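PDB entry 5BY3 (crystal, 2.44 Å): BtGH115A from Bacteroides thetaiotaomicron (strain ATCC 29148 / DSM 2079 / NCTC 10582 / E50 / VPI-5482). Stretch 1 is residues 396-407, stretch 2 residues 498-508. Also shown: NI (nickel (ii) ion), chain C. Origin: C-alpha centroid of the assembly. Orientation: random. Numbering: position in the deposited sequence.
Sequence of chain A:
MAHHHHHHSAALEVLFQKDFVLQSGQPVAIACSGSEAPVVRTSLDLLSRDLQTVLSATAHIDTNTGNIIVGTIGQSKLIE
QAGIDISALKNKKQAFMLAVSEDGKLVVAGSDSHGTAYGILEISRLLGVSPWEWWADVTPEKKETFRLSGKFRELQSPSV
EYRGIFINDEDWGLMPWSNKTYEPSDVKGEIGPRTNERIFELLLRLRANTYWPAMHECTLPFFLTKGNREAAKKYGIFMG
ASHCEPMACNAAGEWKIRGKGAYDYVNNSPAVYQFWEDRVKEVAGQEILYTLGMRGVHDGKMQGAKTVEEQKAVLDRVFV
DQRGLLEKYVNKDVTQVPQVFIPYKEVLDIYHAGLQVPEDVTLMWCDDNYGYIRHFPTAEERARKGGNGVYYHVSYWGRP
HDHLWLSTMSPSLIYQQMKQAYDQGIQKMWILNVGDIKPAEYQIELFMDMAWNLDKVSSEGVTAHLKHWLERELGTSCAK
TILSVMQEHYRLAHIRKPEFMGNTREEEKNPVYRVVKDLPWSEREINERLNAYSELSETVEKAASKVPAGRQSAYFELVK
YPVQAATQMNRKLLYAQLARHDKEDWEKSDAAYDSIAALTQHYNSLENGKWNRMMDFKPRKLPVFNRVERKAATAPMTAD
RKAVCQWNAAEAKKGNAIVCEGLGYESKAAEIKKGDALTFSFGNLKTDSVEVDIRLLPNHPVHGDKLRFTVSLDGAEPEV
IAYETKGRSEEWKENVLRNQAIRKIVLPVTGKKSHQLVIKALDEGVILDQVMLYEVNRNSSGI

Stretch 1, residues 396-407: YWGRPHDHLWLS
Stretch 2, residues 498-508: PEFMGNTREEE

Two loops, neither with regular helix or strand, bury 831 Å² between them. Taken over the whole contact the stretches run in opposite senses, although at Pro400-Arg505 and His401-Glu506 the numbering rises together: CA of Pro400 lies 5.3 Å from CA of Arg505 and CA of His401 5.0 Å from CA of Glu506, while further along CA of His403 is 6.0 Å from CA of Glu499 and CA of Leu406 7.7 Å from CA of Pro498. Stretch 2 folds back between these points through a type I turn, Phe500 to Asn503, closed by Asn503 N to Phe500 O at 3.1 Å.

Glu499 covers the most surface. With chi1 m (-62°), chi2 off-well at 93° and chi3 -26°, its carboxylate reaches the backbone of stretch 1, where OE2 accepts from Trp405 N at 2.9 Å and from Leu406 N at 3.0 Å. One oxygen thus serves two consecutive amides; Trp405, which carries the first of them, has phi/psi -89/-62. Water 2 donates to Glu499 OE1 at 2.7 Å and to Leu406 O at 2.9 Å, bridging acceptors that could not pair directly. Beside this polar site Pro498 supplies an apolar shoulder: its CB lies 4.1 Å from Trp405 CZ3 (chi1 t, chi2 39°), its CG 4.2 Å from Leu406 CD1 (m, t).

His401, extended at -162/141 with chi1 t and chi2 -70°, is the hub of stretch 1. Its ND1 donates to Asp402 O at 2.7 Å, holding the ring from within its own stretch. Glu499 O sits over one ring face, 3.2 Å from His401 CE1, whereas Thr504 OG1 (chi1 p) lies at the edge, 3.5 Å from His401 CD2. Water 1 joins the latter pair, 2.9 Å from His401 NE2 and 2.7 Å from Thr504 OG1. Phe500 (m, chi2 -20°) meets the imidazole obliquely, centroids 5.9 Å apart and planes at 64°; its CD1 is 4.0 Å from His401 CB.

A cis peptide precedes Pro400 (-70/-17), whose carbonyl O accepts from Glu506 N at 2.8 Å and 166°, the one direct backbone-to-backbone hydrogen bond between the stretches. Arg505 CA adds a CA-H...O contact to Pro400 O at 3.3 Å.

Glu507, at 53/31 with rotamer m, t and chi3 -3°, closes the outer end. Its OE1 forms a salt bridge with Arg399 NE at 3.2 Å and takes a weak hydrogen bond from Arg399 NH2 at 3.3 Å; Arg399 is p, t, p with chi4 -177°. Glu507 OE2 comes 3.8 Å from CA of Gly398, whose phi/psi of 160/-168 calls for glycine: a CB there would also strike Tyr396 OH.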

# COMPACT_ATOMS: atom_id res chain seq x y z
N TYR A 396 7.98 -1.57 5.07
CA TYR A 396 9.33 -1.16 4.72
C TYR A 396 10.39 -1.63 5.68
O TYR A 396 10.16 -1.75 6.88
CB TYR A 396 9.37 0.36 4.61
CG TYR A 396 10.69 0.95 4.28
CD1 TYR A 396 11.25 0.77 3.03
CD2 TYR A 396 11.37 1.74 5.21
CE1 TYR A 396 12.49 1.32 2.71
CE2 TYR A 396 12.59 2.33 4.88
CZ TYR A 396 13.15 2.10 3.63
OH TYR A 396 14.34 2.70 3.27
N TRP A 397 11.57 -1.87 5.12
CA TRP A 397 12.79 -2.12 5.93
C TRP A 397 13.75 -0.99 5.62
O TRP A 397 14.14 -0.84 4.47
CB TRP A 397 13.37 -3.50 5.57
CG TRP A 397 14.84 -3.77 5.91
CD1 TRP A 397 15.76 -2.90 6.47
CD2 TRP A 397 15.54 -4.98 5.70
NE1 TRP A 397 16.97 -3.50 6.62
CE2 TRP A 397 16.89 -4.77 6.14
CE3 TRP A 397 15.18 -6.24 5.17
CZ2 TRP A 397 17.87 -5.78 6.09
CZ3 TRP A 397 16.17 -7.26 5.10
CH2 TRP A 397 17.50 -7.02 5.57
N GLY A 398 14.11 -0.19 6.62
CA GLY A 398 15.02 0.93 6.41
C GLY A 398 14.95 1.98 7.47
O GLY A 398 14.36 1.75 8.52
N ARG A 399 15.57 3.13 7.18
CA ARG A 399 15.70 4.27 8.08
C ARG A 399 14.53 5.24 7.88
O ARG A 399 14.01 5.34 6.78
CB ARG A 399 16.98 5.05 7.74
CG ARG A 399 16.89 5.79 6.39
CD ARG A 399 18.20 6.43 6.02
NE ARG A 399 19.16 5.38 5.72
CZ ARG A 399 20.44 5.58 5.42
NH1 ARG A 399 20.98 6.80 5.36
NH2 ARG A 399 21.17 4.52 5.16
N PRO A 400 14.14 5.98 8.93
CA PRO A 400 14.68 5.86 10.31
C PRO A 400 14.29 4.57 11.08
O PRO A 400 14.92 4.26 12.09
CB PRO A 400 14.08 7.09 10.99
CG PRO A 400 12.74 7.24 10.30
CD PRO A 400 13.01 6.92 8.85
N HIS A 401 13.26 3.84 10.65
CA HIS A 401 12.90 2.56 11.34
C HIS A 401 12.01 1.66 10.45
O HIS A 401 11.12 2.17 9.80
CB HIS A 401 12.24 2.85 12.70
CG HIS A 401 12.19 1.66 13.60
ND1 HIS A 401 11.37 0.58 13.34
CD2 HIS A 401 12.89 1.36 14.72
CE1 HIS A 401 11.58 -0.34 14.27
NE2 HIS A 401 12.49 0.11 15.12
N ASP A 402 12.22 0.34 10.45
CA ASP A 402 11.30 -0.61 9.74
C ASP A 402 9.88 -0.52 10.30
O ASP A 402 9.69 -0.39 11.52
CB ASP A 402 11.65 -2.09 9.89
CG ASP A 402 13.15 -2.44 9.77
OD1 ASP A 402 14.03 -1.56 9.57
OD2 ASP A 402 13.43 -3.68 9.92
N HIS A 403 8.88 -0.57 9.40
CA HIS A 403 7.55 -0.97 9.77
C HIS A 403 7.22 -2.25 9.05
O HIS A 403 6.78 -2.23 7.89
CB HIS A 403 6.51 0.13 9.54
CG HIS A 403 6.59 0.83 8.22
ND1 HIS A 403 7.61 1.71 7.91
CD2 HIS A 403 5.76 0.82 7.14
CE1 HIS A 403 7.40 2.21 6.70
NE2 HIS A 403 6.30 1.66 6.20
N LEU A 404 7.46 -3.39 9.71
CA LEU A 404 7.27 -4.71 9.07
C LEU A 404 6.36 -5.66 9.80
O LEU A 404 6.08 -6.76 9.29
CB LEU A 404 8.62 -5.42 8.93
CG LEU A 404 9.71 -4.86 8.02
CD1 LEU A 404 10.95 -5.69 8.20
CD2 LEU A 404 9.22 -4.94 6.59
N TRP A 405 5.92 -5.29 11.00
CA TRP A 405 5.16 -6.25 11.78
C TRP A 405 3.67 -6.19 11.49
O TRP A 405 3.09 -7.17 10.99
CB TRP A 405 5.50 -6.11 13.23
CG TRP A 405 4.64 -6.89 14.17
CD1 TRP A 405 4.15 -8.16 14.02
CD2 TRP A 405 4.25 -6.45 15.46
NE1 TRP A 405 3.45 -8.53 15.14
CE2 TRP A 405 3.51 -7.50 16.05
CE3 TRP A 405 4.43 -5.26 16.18
CZ2 TRP A 405 2.93 -7.39 17.32
CZ3 TRP A 405 3.87 -5.15 17.45
CH2 TRP A 405 3.11 -6.20 18.00
N LEU A 406 3.08 -5.03 11.79
CA LEU A 406 1.70 -4.72 11.54
C LEU A 406 1.57 -3.65 10.44
O LEU A 406 2.53 -2.94 10.11
CB LEU A 406 1.03 -4.24 12.83
CG LEU A 406 1.04 -5.27 13.97
CD1 LEU A 406 0.55 -4.63 15.28
CD2 LEU A 406 0.23 -6.51 13.60
N SER A 407 0.39 -3.58 9.87
CA SER A 407 0.11 -2.72 8.79
C SER A 407 -0.84 -1.66 9.30
O SER A 407 -2.07 -1.88 9.35
CB SER A 407 -0.57 -3.54 7.67
OG SER A 407 -1.27 -2.66 6.78
N PRO A 498 3.26 1.03 16.18
CA PRO A 498 3.79 0.08 17.17
C PRO A 498 5.31 -0.09 17.14
O PRO A 498 5.94 0.02 18.18
CB PRO A 498 3.12 -1.22 16.77
CG PRO A 498 1.76 -0.74 16.34
CD PRO A 498 2.01 0.53 15.58
N GLU A 499 5.86 -0.31 15.95
CA GLU A 499 7.27 -0.49 15.72
C GLU A 499 8.11 0.72 16.05
O GLU A 499 9.27 0.53 16.36
CB GLU A 499 7.53 -0.90 14.26
CG GLU A 499 6.90 -2.23 13.86
CD GLU A 499 5.53 -2.05 13.23
OE1 GLU A 499 4.90 -1.04 13.57
OE2 GLU A 499 5.06 -2.93 12.42
N PHE A 500 7.55 1.94 16.04
CA PHE A 500 8.26 3.18 16.48
C PHE A 500 8.19 3.52 18.00
O PHE A 500 8.74 4.56 18.44
CB PHE A 500 7.83 4.44 15.68
CG PHE A 500 7.72 4.26 14.19
CD1 PHE A 500 8.37 3.22 13.50
CD2 PHE A 500 6.97 5.20 13.44
CE1 PHE A 500 8.20 3.07 12.10
CE2 PHE A 500 6.84 5.09 12.05
CZ PHE A 500 7.46 4.02 11.37
N MSE A 501 7.56 2.68 18.81
CA MSE A 501 7.26 3.02 20.22
C MSE A 501 8.46 2.94 21.13
O MSE A 501 8.38 3.39 22.27
CB MSE A 501 6.17 2.15 20.84
CG MSE A 501 4.81 2.49 20.24
SE MSE A 501 4.28 4.33 20.68
CE MSE A 501 4.40 4.23 22.63
N GLY A 502 9.56 2.37 20.64
CA GLY A 502 10.82 2.38 21.37
C GLY A 502 11.62 3.66 21.22
O GLY A 502 12.61 3.87 21.95
N ASN A 503 11.22 4.53 20.27
CA ASN A 503 11.99 5.74 19.93
C ASN A 503 13.45 5.36 19.59
O ASN A 503 14.40 5.97 20.08
CB ASN A 503 11.92 6.79 21.09
CG ASN A 503 12.34 8.21 20.65
OD1 ASN A 503 12.36 8.54 19.46
ND2 ASN A 503 12.67 9.06 21.64
N THR A 504 13.63 4.30 18.81
CA THR A 504 14.96 3.85 18.40
C THR A 504 15.12 4.16 16.90
O THR A 504 14.17 4.55 16.24
CB THR A 504 15.14 2.32 18.60
OG1 THR A 504 14.08 1.63 17.96
CG2 THR A 504 15.15 1.91 20.07
N ARG A 505 16.32 4.01 16.36
CA ARG A 505 16.53 4.14 14.92
C ARG A 505 17.27 2.94 14.36
O ARG A 505 17.95 2.19 15.10
CB ARG A 505 17.17 5.49 14.56
CG ARG A 505 16.11 6.44 14.07
CD ARG A 505 16.11 7.79 14.74
NE ARG A 505 17.10 8.64 14.11
CZ ARG A 505 17.02 9.97 14.01
NH1 ARG A 505 15.96 10.64 14.47
NH2 ARG A 505 18.01 10.62 13.43
N GLU A 506 17.08 2.74 13.06
CA GLU A 506 17.78 1.73 12.28
C GLU A 506 18.64 2.43 11.24
O GLU A 506 18.39 3.60 10.91
CB GLU A 506 16.80 0.76 11.64
CG GLU A 506 16.38 -0.36 12.56
CD GLU A 506 17.54 -1.24 13.05
OE1 GLU A 506 18.35 -1.74 12.25
OE2 GLU A 506 17.64 -1.46 14.27
N GLU A 507 19.68 1.73 10.77
CA GLU A 507 20.73 2.23 9.86
C GLU A 507 21.45 3.52 10.27
O GLU A 507 21.94 4.25 9.42
CB GLU A 507 20.22 2.32 8.43
CG GLU A 507 19.71 0.98 7.92
CD GLU A 507 19.04 1.08 6.56
OE1 GLU A 507 18.93 2.21 6.02
OE2 GLU A 507 18.64 0.01 6.05
N GLU A 508 21.58 3.75 11.58
CA GLU A 508 22.23 4.97 12.06
C GLU A 508 23.73 4.88 12.34
O GLU A 508 24.35 5.93 12.61
CB GLU A 508 21.57 5.48 13.33
CG GLU A 508 20.32 6.31 13.13
CD GLU A 508 20.54 7.64 12.46
OE1 GLU A 508 21.65 8.20 12.50
OE2 GLU A 508 19.58 8.13 11.87
NI NI C . 5.53 -8.12 7.43
O HOH W 1 14.30 -0.90 17.19
O HOH W 2 2.94 -0.53 11.72
O HOH W 3 7.45 -9.24 8.53
O HOH W 4 3.54 -8.05 5.87